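Long-range contact in aminopeptidase C (Lactobacillus rhamnosus, PDB 4K7C), which probably removes amino acids from the N-termini of peptides as a papain-like cysteine aminopeptidase of the bleomycin hydrolase type: residues Q136-M144 with P438-A446. Residues are numbered along the deposited sequence; the frame is centred on the assembly and turned at random.
Sequences QQDGGQWDM and PWDPMGALA
L445 lays its isobutyl group against G139 and G140, with a different side chain beside each methyl. With CG anti to the carbonyl carbon (chi1 -59°), the near-trans chi2 (-169°) points CD1 at G139 O, 3.4 Å away. Q137, extended beyond CG, passes L445 at a slant and brings its amide alongside, NE2 3.5 Å from L445 CD1. A water accepts from L445 N and, weakly, from that same NE2. An alanine in place of Q137 would probably leave CD1 without this neighbour and the water without its weak second donor. L445 CD2 faces the selenium of selenomethionine M144 at 4.0 Å, the two side chains crossing nearly at right angles. Q141 also runs across L445; in one of its two conformers NE2 donates to M442 O (3.0 Å), a doubtful bond. The backbones join at G140: its N donates to A446 OXT (2.9 Å), and A446 N returns a 3.1 Å bond to G140 O. A446 also touches C70, the probable catalytic cysteine by family resemblance. Paired through G140 N and O much as a peptide substrate would be in papain-like enzymes, the C-terminus is consistent with a built-in plug that restricts cleavage to peptide N-termini.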
# COMPACT_ATOMS: atom_id res chain seq x y z
N GLN A 136 -37.52 -5.40 -2.72
CA GLN A 136 -37.21 -4.13 -2.13
C GLN A 136 -35.84 -3.70 -2.60
O GLN A 136 -35.13 -4.47 -3.24
CB GLN A 136 -37.29 -4.22 -0.63
CG GLN A 136 -36.40 -5.32 -0.05
CD GLN A 136 -34.97 -4.86 0.19
OE1 GLN A 136 -34.70 -3.78 0.77
NE2 GLN A 136 -34.05 -5.64 -0.25
N GLN A 137 -35.45 -2.49 -2.26
CA GLN A 137 -34.11 -2.01 -2.53
C GLN A 137 -33.77 -0.91 -1.56
O GLN A 137 -34.61 -0.45 -0.79
CB GLN A 137 -34.04 -1.52 -3.98
CG GLN A 137 -34.99 -0.38 -4.34
CD GLN A 137 -34.95 0.00 -5.82
OE1 GLN A 137 -33.97 0.52 -6.26
NE2 GLN A 137 -36.04 -0.24 -6.55
N ASP A 138 -32.54 -0.46 -1.60
CA ASP A 138 -32.07 0.65 -0.73
C ASP A 138 -32.69 1.99 -1.00
O ASP A 138 -32.87 2.74 -0.07
CB ASP A 138 -30.54 0.81 -0.74
CG ASP A 138 -29.79 -0.33 -0.04
OD1 ASP A 138 -30.35 -1.33 0.48
OD2 ASP A 138 -28.52 -0.28 -0.05
N GLY A 139 -32.95 2.32 -2.28
CA GLY A 139 -33.39 3.62 -2.64
C GLY A 139 -34.81 4.02 -2.27
O GLY A 139 -35.70 3.17 -2.01
N GLY A 140 -35.06 5.31 -2.49
CA GLY A 140 -36.38 5.85 -2.25
C GLY A 140 -36.61 7.25 -2.79
O GLY A 140 -35.89 7.74 -3.68
N GLN A 141 -37.68 7.87 -2.31
CA GLN A 141 -38.03 9.22 -2.67
C GLN A 141 -38.41 9.99 -1.39
O GLN A 141 -38.67 9.38 -0.33
CB GLN A 141 -39.19 9.18 -3.71
CG GLN A 141 -38.93 8.27 -4.89
CD GLN A 141 -39.78 8.57 -6.13
OE1 GLN A 141 -40.47 9.58 -6.20
NE2 GLN A 141 -39.70 7.70 -7.11
N TRP A 142 -38.44 11.32 -1.50
CA TRP A 142 -38.63 12.23 -0.37
C TRP A 142 -39.87 11.87 0.48
O TRP A 142 -39.77 11.75 1.68
CB TRP A 142 -38.77 13.68 -0.86
CG TRP A 142 -39.16 14.57 0.27
CD1 TRP A 142 -40.43 14.88 0.68
CD2 TRP A 142 -38.28 15.18 1.23
NE1 TRP A 142 -40.39 15.65 1.81
CE2 TRP A 142 -39.09 15.86 2.17
CE3 TRP A 142 -36.90 15.25 1.37
CZ2 TRP A 142 -38.54 16.60 3.24
CZ3 TRP A 142 -36.37 16.02 2.40
CH2 TRP A 142 -37.19 16.66 3.35
N ASP A 143 -41.00 11.59 -0.16
CA ASP A 143 -42.25 11.37 0.58
C ASP A 143 -42.18 10.07 1.38
O ASP A 143 -42.80 9.96 2.44
CB ASP A 143 -43.43 11.34 -0.38
CG ASP A 143 -43.67 12.69 -1.10
OD1 ASP A 143 -43.53 13.78 -0.50
OD2 ASP A 143 -44.00 12.63 -2.32
N MSE A 144 -41.43 9.09 0.86
CA MSE A 144 -41.15 7.85 1.62
C MSE A 144 -40.25 8.07 2.80
O MSE A 144 -40.41 7.44 3.84
CB MSE A 144 -40.51 6.85 0.63
CG MSE A 144 -41.54 6.36 -0.37
SE MSE A 144 -40.68 5.50 -1.94
CE MSE A 144 -39.83 3.94 -1.11
N PRO A 438 -45.99 1.63 -12.79
CA PRO A 438 -44.92 1.33 -11.79
C PRO A 438 -43.47 1.59 -12.26
O PRO A 438 -42.56 1.93 -11.47
CB PRO A 438 -45.14 -0.16 -11.50
CG PRO A 438 -46.59 -0.39 -11.79
CD PRO A 438 -46.96 0.53 -12.92
N TRP A 439 -43.29 1.35 -13.55
CA TRP A 439 -42.00 1.37 -14.26
C TRP A 439 -41.84 2.76 -14.88
O TRP A 439 -40.94 2.99 -15.70
CB TRP A 439 -42.03 0.28 -15.40
CG TRP A 439 -43.31 0.20 -16.17
CD1 TRP A 439 -43.70 1.00 -17.20
CD2 TRP A 439 -44.38 -0.68 -15.91
NE1 TRP A 439 -44.99 0.66 -17.61
CE2 TRP A 439 -45.39 -0.42 -16.87
CE3 TRP A 439 -44.57 -1.70 -14.99
CZ2 TRP A 439 -46.61 -1.09 -16.84
CZ3 TRP A 439 -45.76 -2.39 -15.02
CH2 TRP A 439 -46.76 -2.08 -15.91
N ASP A 440 -42.71 3.70 -14.54
CA ASP A 440 -42.43 5.11 -14.94
C ASP A 440 -41.08 5.60 -14.48
O ASP A 440 -40.61 5.27 -13.39
CB ASP A 440 -43.52 6.07 -14.39
CG ASP A 440 -43.48 7.44 -15.09
OD1 ASP A 440 -42.73 8.33 -14.63
OD2 ASP A 440 -44.29 7.59 -16.04
N PRO A 441 -40.41 6.48 -15.29
CA PRO A 441 -39.15 6.92 -14.78
C PRO A 441 -39.17 7.71 -13.52
O PRO A 441 -38.17 7.75 -12.87
CB PRO A 441 -38.58 7.84 -15.85
CG PRO A 441 -39.54 7.84 -16.93
CD PRO A 441 -40.56 6.80 -16.72
N MSE A 442 -40.25 8.40 -13.20
CA MSE A 442 -40.33 9.13 -11.92
C MSE A 442 -40.67 8.25 -10.73
O MSE A 442 -40.87 8.76 -9.61
CB MSE A 442 -41.44 10.18 -12.12
CG MSE A 442 -41.05 11.34 -13.06
SE MSE A 442 -39.51 12.41 -12.69
CE MSE A 442 -38.40 11.77 -14.18
N GLY A 443 -40.91 6.97 -11.01
CA GLY A 443 -40.98 5.90 -9.99
C GLY A 443 -39.59 5.39 -9.57
O GLY A 443 -39.49 4.48 -8.69
N ALA A 444 -38.55 5.93 -10.24
CA ALA A 444 -37.15 5.61 -9.93
C ALA A 444 -36.95 5.97 -8.45
O ALA A 444 -37.48 6.99 -7.92
CB ALA A 444 -36.16 6.37 -10.79
N LEU A 445 -36.27 5.04 -7.81
CA LEU A 445 -35.89 5.17 -6.44
C LEU A 445 -34.37 5.41 -6.47
O LEU A 445 -33.56 4.65 -7.08
CB LEU A 445 -36.19 3.88 -5.68
CG LEU A 445 -37.61 3.32 -5.59
CD1 LEU A 445 -37.69 2.19 -4.56
CD2 LEU A 445 -38.61 4.40 -5.24
N ALA A 446 -33.99 6.46 -5.77
CA ALA A 446 -32.61 6.89 -5.70
C ALA A 446 -32.01 6.59 -4.35
O ALA A 446 -30.82 6.43 -4.07
CB ALA A 446 -32.63 8.38 -5.86
OXT ALA A 446 -32.74 6.72 -3.38
O HOH W 1 -35.89 2.07 -9.07